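Local coordinates for protein phosphoribosylaminoimidazole-succinocarboxamide synthase (Pyrococcus horikoshii, PDB 3U55) that catalyses the ATP-dependent joining of L-aspartate to 5-amino-1-(5-phosphoribosyl)imidazole-4-carboxylate, giving SAICAR in de novo purine biosynthesis, at residues M25-D30 with N76-E81; A31-G36 with V212-K217; A40-K45 with G218-A223; V54-L59 with D190-D195. All blocks are in the same frame, centred on the assembly; numbering follows the deposited sequence.

Interaction 1: residues M25-D30 with N76-E81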
loop_
_atom_site.group_PDB
_atom_site.type_symbol
_atom_site.label_atom_id
_atom_site.label_comp_id
_atom_site.label_asym_id
_atom_site.label_seq_id
_atom_site.Cartn_x
_atom_site.Cartn_y
_atom_site.Cartn_z
ATOM N N MET A 25 -6.408 3.664 30.289
ATOM C CA MET A 25 -6.411 4.503 29.102
ATOM C C MET A 25 -7.180 5.776 29.430
ATOM O O MET A 25 -8.372 5.727 29.736
ATOM C CB MET A 25 -7.034 3.782 27.910
ATOM C CG MET A 25 -7.036 4.604 26.623
ATOM S SD MET A 25 -7.544 3.616 25.195
ATOM C CE MET A 25 -9.255 3.287 25.583
ATOM N N GLU A 26 -6.480 6.904 29.365
ATOM C CA GLU A 26 -7.034 8.198 29.770
ATOM C C GLU A 26 -7.158 9.132 28.572
ATOM O O GLU A 26 -6.194 9.343 27.849
ATOM C CB GLU A 26 -6.150 8.822 30.853
ATOM C CG GLU A 26 -6.604 10.189 31.356
ATOM C CD GLU A 26 -5.597 10.817 32.296
ATOM O OE1 GLU A 26 -5.129 11.937 31.998
ATOM O OE2 GLU A 26 -5.263 10.188 33.323
ATOM N N PHE A 27 -8.356 9.679 28.370
ATOM C CA PHE A 27 -8.633 10.561 27.237
ATOM C C PHE A 27 -8.428 12.021 27.644
ATOM O O PHE A 27 -8.958 12.465 28.662
ATOM C CB PHE A 27 -10.064 10.358 26.741
ATOM C CG PHE A 27 -10.320 9.005 26.113
ATOM C CD1 PHE A 27 -10.517 8.893 24.742
ATOM C CD2 PHE A 27 -10.387 7.855 26.892
ATOM C CE1 PHE A 27 -10.769 7.653 24.153
ATOM C CE2 PHE A 27 -10.635 6.609 26.315
ATOM C CZ PHE A 27 -10.828 6.509 24.943
ATOM N N LYS A 28 -7.668 12.759 26.840
ATOM C CA LYS A 28 -7.339 14.152 27.140
ATOM C C LYS A 28 -8.081 15.112 26.213
ATOM O O LYS A 28 -8.686 14.690 25.226
ATOM C CB LYS A 28 -5.826 14.376 27.031
ATOM C CG LYS A 28 -5.002 13.605 28.053
ATOM C CD LYS A 28 -3.515 13.711 27.746
ATOM N N ASP A 29 -8.034 16.402 26.537
ATOM C CA ASP A 29 -8.713 17.426 25.738
ATOM C C ASP A 29 -7.879 17.918 24.553
ATOM O O ASP A 29 -8.367 18.698 23.730
ATOM C CB ASP A 29 -9.151 18.600 26.623
ATOM C CG ASP A 29 -10.337 18.254 27.514
ATOM O OD1 ASP A 29 -10.718 19.103 28.351
ATOM O OD2 ASP A 29 -10.893 17.137 27.383
ATOM N N ASP A 30 -6.635 17.449 24.470
ATOM C CA ASP A 30 -5.710 17.824 23.393
ATOM C C ASP A 30 -6.136 17.268 22.041
ATOM O O ASP A 30 -6.578 16.120 21.939
ATOM C CB ASP A 30 -4.290 17.339 23.699
ATOM C CG ASP A 30 -3.720 17.940 24.971
ATOM O OD1 ASP A 30 -3.084 17.192 25.740
ATOM O OD2 ASP A 30 -3.899 19.157 25.200
ATOM N N ASN A 76 -12.368 10.575 32.762
ATOM C CA ASN A 76 -12.080 10.226 31.371
ATOM C C ASN A 76 -11.183 8.996 31.264
ATOM O O ASN A 76 -10.425 8.860 30.299
ATOM C CB ASN A 76 -11.382 11.388 30.665
ATOM C CG ASN A 76 -12.214 12.652 30.637
ATOM O OD1 ASN A 76 -13.397 12.649 30.987
ATOM N ND2 ASN A 76 -11.595 13.746 30.210
ATOM N N ARG A 77 -11.274 8.112 32.254
ATOM C CA ARG A 77 -10.388 6.952 32.369
ATOM C C ARG A 77 -11.122 5.644 32.100
ATOM O O ARG A 77 -12.206 5.405 32.654
ATOM C CB ARG A 77 -9.764 6.890 33.771
ATOM C CG ARG A 77 -8.894 8.077 34.149
ATOM C CD ARG A 77 -8.393 7.945 35.583
ATOM N NE ARG A 77 -9.491 7.900 36.547
ATOM C CZ ARG A 77 -9.972 8.967 37.180
ATOM N NH1 ARG A 77 -9.453 10.166 36.953
ATOM N NH2 ARG A 77 -10.975 8.836 38.037
ATOM N N LEU A 78 -10.528 4.805 31.253
ATOM C CA LEU A 78 -11.015 3.456 31.014
ATOM C C LEU A 78 -9.969 2.476 31.524
ATOM O O LEU A 78 -8.771 2.740 31.440
ATOM C CB LEU A 78 -11.264 3.196 29.520
ATOM C CG LEU A 78 -12.242 4.040 28.693
ATOM C CD1 LEU A 78 -12.675 3.255 27.444
ATOM C CD2 LEU A 78 -13.452 4.452 29.508
ATOM N N ILE A 79 -10.430 1.354 32.064
ATOM C CA ILE A 79 -9.547 0.240 32.377
ATOM C C ILE A 79 -9.594 -0.706 31.187
ATOM O O ILE A 79 -10.670 -1.116 30.757
ATOM C CB ILE A 79 -9.958 -0.504 33.654
ATOM C CG1 ILE A 79 -10.084 0.476 34.826
ATOM C CG2 ILE A 79 -8.921 -1.578 33.991
ATOM C CD1 ILE A 79 -10.837 -0.086 36.007
ATOM N N VAL A 80 -8.413 -1.016 30.660
ATOM C CA VAL A 80 -8.268 -1.812 29.448
ATOM C C VAL A 80 -7.277 -2.953 29.673
ATOM O O VAL A 80 -6.391 -2.862 30.528
ATOM C CB VAL A 80 -7.851 -0.940 28.210
ATOM C CG1 VAL A 80 -8.923 0.105 27.888
ATOM C CG2 VAL A 80 -6.487 -0.268 28.419
ATOM N N GLU A 81 -7.459 -4.030 28.915
ATOM C CA GLU A 81 -6.589 -5.198 28.957
ATOM C C GLU A 81 -5.226 -4.866 28.345
ATOM O O GLU A 81 -5.155 -4.217 27.297
ATOM C CB GLU A 81 -7.264 -6.319 28.169
ATOM C CG GLU A 81 -6.565 -7.660 28.200
ATOM C CD GLU A 81 -7.282 -8.699 27.355
ATOM O OE1 GLU A 81 -8.238 -8.336 26.633
ATOM O OE2 GLU A 81 -6.887 -9.880 27.413
HETATM O O HOH W 1 -12.667 15.960 29.058
#
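Met25 and Leu78 form a hydrogen-bonded antiparallel pair: Met25 N donates to Leu78 O at 2.8 Å, and Leu78 N returns a nearly straight bond to Met25 O, 174° at the hydrogen. Phe27 N continues the pairing with a bond of 2.9 Å to Asn76 O. Between them, Glu26 and Arg77 make the non-hydrogen-bonded pair, their side chains side by side on one face of the sheet, while Met25 and Leu78 lie on the other. Met25 shows how that second face is packed. Its CB rests 4.1 Å from Val80 CG2; CG stands anti to the backbone N (chi1 -179°), and the bend at chi3 (67°) puts CE where it touches both Leu78 CD1 and Val80 CG1, each at 3.9 Å. The Phe27 ring brings CE2 to 3.9 Å from Leu78 CG, and Asn76 O lies at its edge, near the ring plane. An alanine in place of Phe27 would probably open a gap beside Leu78 and leave Asn76 O without the ring edge next to it. Beyond the last strand pair, Asn76 ND2 reaches Phe27 O in a weak bond of 3.3 Å and also donates to a water, which in turn donates to Asp29 OD2; that carboxylate is held as well by the backbone N of Gly44 and Gly46. The two strands are central in a four-stranded antiparallel sheet: strand 13-17 flanks 22-27 and strand 69-72 flanks 77-81, while helix 45-62 covers Phe27 and Leu78 through Ala50, Ser53 and Val54.

Interaction 2: residues A31-G36 with V212-K217. With SO4 (sulfate ion), chain C.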
loop_
_atom_site.group_PDB
_atom_site.type_symbol
_atom_site.label_atom_id
_atom_site.label_comp_id
_atom_site.label_asym_id
_atom_site.label_seq_id
_atom_site.Cartn_x
_atom_site.Cartn_y
_atom_site.Cartn_z
ATOM N N ALA A 31 -5.986 18.093 21.007
ATOM C CA ALA A 31 -6.218 17.670 19.634
ATOM C C ALA A 31 -5.015 17.999 18.761
ATOM O O ALA A 31 -4.449 19.094 18.852
ATOM C CB ALA A 31 -7.486 18.318 19.078
ATOM N N THR A 32 -4.619 17.036 17.931
ATOM C CA THR A 32 -3.513 17.223 16.990
ATOM C C THR A 32 -3.957 16.847 15.588
ATOM O O THR A 32 -4.777 15.951 15.410
ATOM C CB THR A 32 -2.262 16.375 17.345
ATOM O OG1 THR A 32 -2.634 15.002 17.521
ATOM C CG2 THR A 32 -1.583 16.891 18.609
ATOM N N ALA A 33 -3.413 17.539 14.592
ATOM C CA ALA A 33 -3.717 17.237 13.201
ATOM C C ALA A 33 -2.505 17.499 12.327
ATOM O O ALA A 33 -1.545 18.140 12.760
ATOM C CB ALA A 33 -4.912 18.049 12.719
ATOM N N PHE A 34 -2.564 16.989 11.099
ATOM C CA PHE A 34 -1.530 17.198 10.085
ATOM C C PHE A 34 -0.122 16.940 10.623
ATOM O O PHE A 34 0.754 17.809 10.556
ATOM C CB PHE A 34 -1.642 18.601 9.471
ATOM C CG PHE A 34 -3.030 18.956 9.004
ATOM C CD1 PHE A 34 -3.685 18.180 8.051
ATOM C CD2 PHE A 34 -3.674 20.083 9.506
ATOM C CE1 PHE A 34 -4.963 18.511 7.617
ATOM C CE2 PHE A 34 -4.952 20.427 9.072
ATOM C CZ PHE A 34 -5.597 19.640 8.126
ATOM N N ASP A 35 0.067 15.741 11.170
ATOM C CA ASP A 35 1.359 15.277 11.680
ATOM C C ASP A 35 1.952 16.214 12.743
ATOM O O ASP A 35 3.145 16.534 12.709
ATOM C CB ASP A 35 2.344 15.061 10.519
ATOM C CG ASP A 35 3.316 13.926 10.777
ATOM O OD1 ASP A 35 2.855 12.789 11.020
ATOM O OD2 ASP A 35 4.541 14.169 10.723
ATOM N N GLY A 36 1.108 16.658 13.673
ATOM C CA GLY A 36 1.554 17.466 14.809
ATOM C C GLY A 36 1.619 18.969 14.602
ATOM O O GLY A 36 1.811 19.720 15.563
ATOM N N VAL A 212 -13.857 18.650 11.484
ATOM C CA VAL A 212 -14.323 19.969 11.918
ATOM C C VAL A 212 -13.145 20.783 12.469
ATOM O O VAL A 212 -13.061 21.990 12.244
ATOM C CB VAL A 212 -15.468 19.833 12.955
ATOM C CG1 VAL A 212 -15.775 21.165 13.647
ATOM C CG2 VAL A 212 -16.718 19.297 12.272
ATOM N N PHE A 213 -12.235 20.105 13.170
ATOM C CA PHE A 213 -10.988 20.707 13.644
ATOM C C PHE A 213 -9.935 20.802 12.541
ATOM O O PHE A 213 -9.305 21.846 12.386
ATOM C CB PHE A 213 -10.444 19.936 14.852
ATOM C CG PHE A 213 -9.011 20.257 15.199
ATOM C CD1 PHE A 213 -8.639 21.540 15.607
ATOM C CD2 PHE A 213 -8.035 19.270 15.131
ATOM C CE1 PHE A 213 -7.316 21.830 15.931
ATOM C CE2 PHE A 213 -6.707 19.548 15.460
ATOM C CZ PHE A 213 -6.348 20.832 15.860
ATOM N N ARG A 214 -9.753 19.720 11.780
ATOM C CA ARG A 214 -8.789 19.697 10.672
ATOM C C ARG A 214 -9.009 20.851 9.693
ATOM O O ARG A 214 -8.049 21.502 9.266
ATOM C CB ARG A 214 -8.837 18.365 9.908
ATOM C CG ARG A 214 -8.175 17.186 10.610
ATOM C CD ARG A 214 -8.046 15.992 9.668
ATOM N NE ARG A 214 -7.646 14.783 10.386
ATOM C CZ ARG A 214 -8.465 13.784 10.715
ATOM N NH1 ARG A 214 -7.988 12.741 11.378
ATOM N NH2 ARG A 214 -9.753 13.819 10.386
ATOM N N PHE A 215 -10.268 21.105 9.343
ATOM C CA PHE A 215 -10.572 22.079 8.291
ATOM C C PHE A 215 -11.443 23.259 8.727
ATOM O O PHE A 215 -12.045 23.935 7.885
ATOM C CB PHE A 215 -11.169 21.361 7.075
ATOM C CG PHE A 215 -10.290 20.269 6.534
ATOM C CD1 PHE A 215 -9.081 20.575 5.913
ATOM C CD2 PHE A 215 -10.662 18.934 6.658
ATOM C CE1 PHE A 215 -8.258 19.564 5.419
ATOM C CE2 PHE A 215 -9.846 17.918 6.168
ATOM C CZ PHE A 215 -8.641 18.235 5.548
ATOM N N ASP A 216 -11.484 23.510 10.035
ATOM C CA ASP A 216 -12.238 24.625 10.624
ATOM C C ASP A 216 -13.666 24.722 10.071
ATOM O O ASP A 216 -14.085 25.764 9.554
ATOM C CB ASP A 216 -11.482 25.954 10.453
ATOM C CG ASP A 216 -10.077 25.918 11.044
ATOM O OD1 ASP A 216 -9.820 25.134 11.986
ATOM O OD2 ASP A 216 -9.221 26.686 10.563
ATOM N N LYS A 217 -14.404 23.622 10.185
ATOM C CA LYS A 217 -15.752 23.533 9.631
ATOM C C LYS A 217 -16.796 24.046 10.610
ATOM O O LYS A 217 -17.973 24.178 10.261
ATOM C CB LYS A 217 -16.076 22.092 9.232
ATOM C CG LYS A 217 -15.211 21.546 8.115
ATOM C CD LYS A 217 -15.614 20.122 7.783
ATOM C CE LYS A 217 -14.936 19.644 6.524
ATOM N NZ LYS A 217 -15.707 18.528 5.921
HETATM S S SO4 C . -4.312 13.522 11.728
HETATM O O1 SO4 C . -5.414 13.890 12.609
HETATM O O2 SO4 C . -3.064 13.576 12.482
HETATM O O3 SO4 C . -4.534 12.165 11.235
HETATM O O4 SO4 C . -4.250 14.462 10.609
#
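Ala31, Ala33 and Phe34 meet Phe213, Arg214 and Phe215 in an apolar and aromatic contact between the end of strand 30-33 and the short helix 211-214, with a sulfate ion bridging the two segments. Ala31 CB sits over one face of the Phe213 ring, 4.2 Å from its centroid and 22° off the normal, a CH-pi contact displaced toward the rim. Ala33 CB comes closer, 3.6 Å from Phe213 CE2, approaching obliquely, and it also touches Arg214 CG. Phe213 points its CB toward the strand, and chi1 of 166° sets CG anti to the backbone N; Lys38 adds a cation-pi contact to the ring. Strand 30-33 pairs with strand 38-41 in a two-stranded antiparallel hairpin, so the helix packs against this small sheet just before the turn that joins its strands. Near that turn, Phe34 directs an edge toward the face of Phe215 in an offset edge-to-face pair, planes at 61°. The same ring edge brings Phe34 CZ to 3.3 Å from Arg214 O, which lies near the ring plane. Sulfate, probably from the crystallisation liquor, accepts from Phe34 N through O4 at 3.1 Å. Its O1 accepts from both Arg214 NE and Arg214 NH1, the latter at 3.1 Å, with the ion at the edge of the guanidinium. Lys210 NZ also binds the ion, and Arg214 NH2 turns instead to Asp211 in a salt bridge.

Interaction 3: residues A40-K45 with G218-A223; sequences ARFKGK and GDLIEA
Phe42 to Lys45 form a type II beta turn, closed by a 3.0 Å bond from Lys45 N to Phe42 O, and this turn faces the start of helix 220-232 at Leu220 and Ile221. Gly44, at phi 99°, is the N-cap residue of helix 45-62; a CB there would clash with the preceding carbonyl O. Asp219 is the N-cap of helix 220-232, its OD1 accepting from Glu222 N at 2.9 Å. The contact brings together the starts of two helices, one entered from the hairpin strand 38-41 and the other following helix 211-214. Leu220 lies across one face of the Phe42 ring: its CB is 4.0 Å from the centroid and 18° off the normal, while CD2 reaches Phe42 CG at 3.7 Å. The same methyl touches Lys45 CD at 3.8 Å, while the lysine's NZ leads away to a salt bridge with Asp195. Ile221 meets the turn's backbone: chi1 of -75° puts CG1 anti to the carbonyl carbon, 3.6 Å from Lys43 O, and CD1 lies 3.4 Å from Lys43 O and 3.6 Å from Lys45 N. The Phe42 ring also meets that of Phe213.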
loop_
_atom_site.group_PDB
_atom_site.type_symbol
_atom_site.label_atom_id
_atom_site.label_comp_id
_atom_site.label_asym_id
_atom_site.label_seq_id
_atom_site.Cartn_x
_atom_site.Cartn_y
_atom_site.Cartn_z
ATOM N N ALA A 40 -4.564 22.164 19.324
ATOM C CA ALA A 40 -5.528 22.926 20.119
ATOM C C ALA A 40 -6.069 22.059 21.255
ATOM O O ALA A 40 -5.939 20.832 21.226
ATOM C CB ALA A 40 -6.672 23.437 19.246
ATOM N N ARG A 41 -6.664 22.705 22.253
ATOM C CA ARG A 41 -7.317 22.005 23.357
ATOM C C ARG A 41 -8.805 22.317 23.363
ATOM O O ARG A 41 -9.202 23.485 23.294
ATOM C CB ARG A 41 -6.705 22.411 24.698
ATOM C CG ARG A 41 -5.229 22.070 24.861
ATOM C CD ARG A 41 -4.727 22.399 26.268
ATOM N NE ARG A 41 -5.186 21.428 27.262
ATOM C CZ ARG A 41 -6.242 21.592 28.059
ATOM N NH1 ARG A 41 -6.974 22.698 27.996
ATOM N NH2 ARG A 41 -6.568 20.641 28.923
ATOM N N PHE A 42 -9.626 21.274 23.450
ATOM C CA PHE A 42 -11.076 21.437 23.435
ATOM C C PHE A 42 -11.685 20.901 24.720
ATOM O O PHE A 42 -11.680 19.689 24.961
ATOM C CB PHE A 42 -11.685 20.732 22.219
ATOM C CG PHE A 42 -11.263 21.320 20.906
ATOM C CD1 PHE A 42 -11.922 22.428 20.383
ATOM C CD2 PHE A 42 -10.213 20.761 20.186
ATOM C CE1 PHE A 42 -11.540 22.976 19.162
ATOM C CE2 PHE A 42 -9.819 21.302 18.966
ATOM C CZ PHE A 42 -10.483 22.412 18.452
ATOM N N LYS A 43 -12.204 21.813 25.542
ATOM C CA LYS A 43 -12.714 21.463 26.866
ATOM C C LYS A 43 -13.892 20.500 26.773
ATOM O O LYS A 43 -14.938 20.829 26.204
ATOM C CB LYS A 43 -13.102 22.723 27.653
ATOM C CG LYS A 43 -13.726 22.466 29.022
ATOM C CD LYS A 43 -12.734 21.880 30.020
ATOM C CE LYS A 43 -13.417 21.610 31.355
ATOM N NZ LYS A 43 -12.469 21.077 32.379
ATOM N N GLY A 44 -13.702 19.311 27.334
ATOM C CA GLY A 44 -14.726 18.272 27.324
ATOM C C GLY A 44 -14.554 17.205 26.254
ATOM O O GLY A 44 -15.289 16.214 26.253
ATOM N N LYS A 45 -13.599 17.389 25.342
ATOM C CA LYS A 45 -13.382 16.412 24.268
ATOM C C LYS A 45 -13.002 15.036 24.823
ATOM O O LYS A 45 -13.501 14.009 24.353
ATOM C CB LYS A 45 -12.320 16.891 23.271
ATOM C CG LYS A 45 -12.071 15.904 22.129
ATOM C CD LYS A 45 -11.084 16.421 21.090
ATOM C CE LYS A 45 -9.640 16.170 21.495
ATOM N NZ LYS A 45 -9.226 14.733 21.397
ATOM N N GLY A 218 -16.355 24.337 11.831
ATOM C CA GLY A 218 -17.235 24.797 12.893
ATOM C C GLY A 218 -16.676 24.499 14.268
ATOM O O GLY A 218 -15.466 24.365 14.445
ATOM N N ASP A 219 -17.574 24.390 15.241
ATOM C CA ASP A 219 -17.209 24.172 16.632
ATOM C C ASP A 219 -17.066 22.671 16.881
ATOM O O ASP A 219 -18.060 21.931 16.818
ATOM C CB ASP A 219 -18.289 24.777 17.534
ATOM C CG ASP A 219 -17.890 24.814 18.997
ATOM O OD1 ASP A 219 -17.840 23.745 19.645
ATOM O OD2 ASP A 219 -17.655 25.926 19.512
ATOM N N LEU A 220 -15.834 22.232 17.150
ATOM C CA LEU A 220 -15.550 20.811 17.381
ATOM C C LEU A 220 -16.389 20.219 18.511
ATOM O O LEU A 220 -16.982 19.149 18.353
ATOM C CB LEU A 220 -14.053 20.557 17.644
ATOM C CG LEU A 220 -13.680 19.092 17.969
ATOM C CD1 LEU A 220 -12.439 18.633 17.237
ATOM C CD2 LEU A 220 -13.547 18.821 19.470
ATOM N N ILE A 221 -16.425 20.910 19.649
ATOM C CA ILE A 221 -17.157 20.415 20.812
ATOM C C ILE A 221 -18.646 20.234 20.493
ATOM O O ILE A 221 -19.242 19.215 20.847
ATOM C CB ILE A 221 -16.924 21.305 22.066
ATOM C CG1 ILE A 221 -15.530 21.041 22.653
ATOM C CG2 ILE A 221 -18.014 21.086 23.119
ATOM C CD1 ILE A 221 -15.268 19.580 23.062
ATOM N N GLU A 222 -19.228 21.210 19.798
ATOM C CA GLU A 222 -20.635 21.120 19.394
ATOM C C GLU A 222 -20.898 19.919 18.477
ATOM O O GLU A 222 -21.919 19.245 18.623
ATOM C CB GLU A 222 -21.119 22.423 18.749
ATOM C CG GLU A 222 -21.123 23.633 19.692
ATOM C CD GLU A 222 -21.808 23.357 21.024
ATOM O OE1 GLU A 222 -21.121 23.437 22.068
ATOM O OE2 GLU A 222 -23.022 23.051 21.027
ATOM N N ALA A 223 -19.972 19.653 17.555
ATOM C CA ALA A 223 -20.079 18.504 16.654
ATOM C C ALA A 223 -20.017 17.178 17.423
ATOM O O ALA A 223 -20.820 16.278 17.177
ATOM C CB ALA A 223 -19.003 18.560 15.570
#

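Interaction 4: residues V54-L59 with D190-D195; sequences VIFFKL and DEISPD
Ile192 packs against two consecutive phenylalanines of helix 45-62, one branch to each ring. Chi1 of -56° sets CG1 anti to the carbonyl carbon and CG2 anti to the backbone N, so the branches diverge toward different rings. Its CG2 meets Phe56 CD2 at 3.5 Å, and its CD1 meets Phe57 CE1 at 4.0 Å. Two backbone carbonyls also belong to the first shell. Ile192 O lies near the Phe56 ring plane, 3.3 Å from CD2, and Asp190 O lies likewise at the Phe57 edge, 3.3 Å from CZ. An alanine in place of Phe57 would probably leave a gap beside Ile192 CD1, and Asp190 O without the ring edge next to it. In the next shell, Ile192 N is hydrogen-bonded to Ser53 OG, which ties the loop to the same helix one turn earlier. Ser193 OG donates to Glu191 OE1 at 2.6 Å, meeting it from above the carboxylate plane, and accepts from Asp195 N at 3.1 Å, an ST turn that shapes the loop after Ile192. Further out, the Phe57 ring meets His68, and Phe56 packs on Leu160 and Leu164 of helix 143-165 and on Ile231 of helix 220-232. The chemistry is divided: the apolar burial falls on Ile192, while the carboxylates of Asp190 and Glu191 are paired with Lys13.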
loop_
_atom_site.group_PDB
_atom_site.type_symbol
_atom_site.label_atom_id
_atom_site.label_comp_id
_atom_site.label_asym_id
_atom_site.label_seq_id
_atom_site.Cartn_x
_atom_site.Cartn_y
_atom_site.Cartn_z
ATOM N N VAL A 54 -16.601 3.771 25.092
ATOM C CA VAL A 54 -17.300 2.807 25.944
ATOM C C VAL A 54 -18.562 2.291 25.256
ATOM O O VAL A 54 -18.781 1.078 25.183
ATOM C CB VAL A 54 -17.626 3.411 27.335
ATOM C CG1 VAL A 54 -18.556 2.506 28.126
ATOM C CG2 VAL A 54 -16.354 3.632 28.115
ATOM N N ILE A 55 -19.374 3.212 24.739
ATOM C CA ILE A 55 -20.594 2.842 24.027
ATOM C C ILE A 55 -20.291 1.878 22.867
ATOM O O ILE A 55 -20.919 0.822 22.749
ATOM C CB ILE A 55 -21.361 4.083 23.512
ATOM C CG1 ILE A 55 -21.986 4.848 24.687
ATOM C CG2 ILE A 55 -22.443 3.673 22.510
ATOM C CD1 ILE A 55 -22.334 6.291 24.380
ATOM N N PHE A 56 -19.328 2.246 22.021
ATOM C CA PHE A 56 -18.973 1.417 20.870
ATOM C C PHE A 56 -18.364 0.073 21.268
ATOM O O PHE A 56 -18.732 -0.949 20.695
ATOM C CB PHE A 56 -18.063 2.167 19.895
ATOM C CG PHE A 56 -18.735 3.330 19.194
ATOM C CD1 PHE A 56 -19.938 3.155 18.507
ATOM C CD2 PHE A 56 -18.144 4.591 19.192
ATOM C CE1 PHE A 56 -20.551 4.230 17.844
ATOM C CE2 PHE A 56 -18.737 5.664 18.532
ATOM C CZ PHE A 56 -19.947 5.487 17.860
ATOM N N PHE A 57 -17.448 0.068 22.238
ATOM C CA PHE A 57 -16.856 -1.193 22.725
ATOM C C PHE A 57 -17.916 -2.159 23.243
ATOM O O PHE A 57 -17.870 -3.354 22.941
ATOM C CB PHE A 57 -15.817 -0.968 23.828
ATOM C CG PHE A 57 -14.505 -0.390 23.347
ATOM C CD1 PHE A 57 -13.931 -0.800 22.149
ATOM C CD2 PHE A 57 -13.825 0.543 24.132
ATOM C CE1 PHE A 57 -12.707 -0.266 21.722
ATOM C CE2 PHE A 57 -12.603 1.081 23.717
ATOM C CZ PHE A 57 -12.045 0.678 22.512
ATOM N N LYS A 58 -18.859 -1.642 24.031
ATOM C CA LYS A 58 -19.932 -2.474 24.579
ATOM C C LYS A 58 -20.797 -3.067 23.471
ATOM O O LYS A 58 -21.124 -4.255 23.508
ATOM C CB LYS A 58 -20.785 -1.682 25.575
ATOM C CG LYS A 58 -20.129 -1.506 26.936
ATOM C CD LYS A 58 -20.937 -0.560 27.814
ATOM C CE LYS A 58 -20.409 -0.548 29.243
ATOM N NZ LYS A 58 -21.078 0.499 30.067
ATOM N N LEU A 59 -21.132 -2.249 22.471
ATOM C CA LEU A 59 -21.900 -2.716 21.311
ATOM C C LEU A 59 -21.178 -3.841 20.552
ATOM O O LEU A 59 -21.780 -4.869 20.218
ATOM C CB LEU A 59 -22.229 -1.544 20.373
ATOM C CG LEU A 59 -22.839 -1.844 18.998
ATOM C CD1 LEU A 59 -24.303 -2.265 19.107
ATOM C CD2 LEU A 59 -22.703 -0.618 18.099
ATOM N N ASP A 190 -7.016 0.442 21.366
ATOM C CA ASP A 190 -7.118 1.893 21.156
ATOM C C ASP A 190 -8.524 2.426 21.493
ATOM O O ASP A 190 -9.096 2.058 22.531
ATOM C CB ASP A 190 -6.656 2.290 19.733
ATOM C CG ASP A 190 -6.323 3.775 19.612
ATOM O OD1 ASP A 190 -6.936 4.463 18.768
ATOM O OD2 ASP A 190 -5.457 4.260 20.370
ATOM N N GLU A 191 -9.072 3.278 20.626
ATOM C CA GLU A 191 -10.342 3.962 20.883
ATOM C C GLU A 191 -11.257 3.895 19.666
ATOM O O GLU A 191 -10.811 3.572 18.559
ATOM C CB GLU A 191 -10.088 5.438 21.250
ATOM C CG GLU A 191 -9.613 6.295 20.073
ATOM C CD GLU A 191 -9.403 7.764 20.423
ATOM O OE1 GLU A 191 -10.395 8.499 20.621
ATOM O OE2 GLU A 191 -8.234 8.188 20.477
ATOM N N ILE A 192 -12.532 4.207 19.877
ATOM C CA ILE A 192 -13.476 4.406 18.776
ATOM C C ILE A 192 -14.266 5.663 19.108
ATOM O O ILE A 192 -15.091 5.659 20.024
ATOM C CB ILE A 192 -14.437 3.202 18.565
ATOM C CG1 ILE A 192 -13.661 1.901 18.342
ATOM C CG2 ILE A 192 -15.377 3.466 17.381
ATOM C CD1 ILE A 192 -14.536 0.660 18.302
ATOM N N SER A 193 -13.995 6.736 18.370
ATOM C CA SER A 193 -14.524 8.055 18.697
ATOM C C SER A 193 -14.550 8.952 17.462
ATOM O O SER A 193 -14.032 8.577 16.407
ATOM C CB SER A 193 -13.647 8.709 19.773
ATOM O OG SER A 193 -12.424 9.146 19.208
ATOM N N PRO A 194 -15.135 10.160 17.592
ATOM C CA PRO A 194 -15.085 11.118 16.489
ATOM C C PRO A 194 -13.661 11.579 16.141
ATOM O O PRO A 194 -13.467 12.236 15.116
ATOM C CB PRO A 194 -15.920 12.290 17.013
ATOM C CG PRO A 194 -16.839 11.675 18.018
ATOM C CD PRO A 194 -16.006 10.633 18.684
ATOM N N ASP A 195 -12.687 11.249 16.990
ATOM C CA ASP A 195 -11.264 11.443 16.670
ATOM C C ASP A 195 -10.742 10.417 15.652
ATOM O O ASP A 195 -9.868 10.734 14.840
ATOM C CB ASP A 195 -10.399 11.355 17.940
ATOM C CG ASP A 195 -10.147 12.716 18.594
ATOM O OD1 ASP A 195 -9.140 12.841 19.324
ATOM O OD2 ASP A 195 -10.939 13.656 18.384
#

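How the interactions relate
Along the chain the first segments come in the order of interactions 1, 2, 3 and 4, the second segments in the order 1, 4, 2, 3. Interactions 2 and 3, with centres about 11 Å apart, share the hairpin of strands 30-33 and 38-41 and the successive helices 211-214 and 220-232. Interaction 3 touches interaction 1 through Asp29 O and Phe42 N, 2.9 Å apart, and interaction 4 through the Lys45–Asp195 salt bridge. Interaction 4, nearest the chain centre, has its centre about 11 Å from that of interaction 1. Helix 45-62 follows the hairpin and packs on the four-stranded sheet, so segments far apart in sequence meet around it.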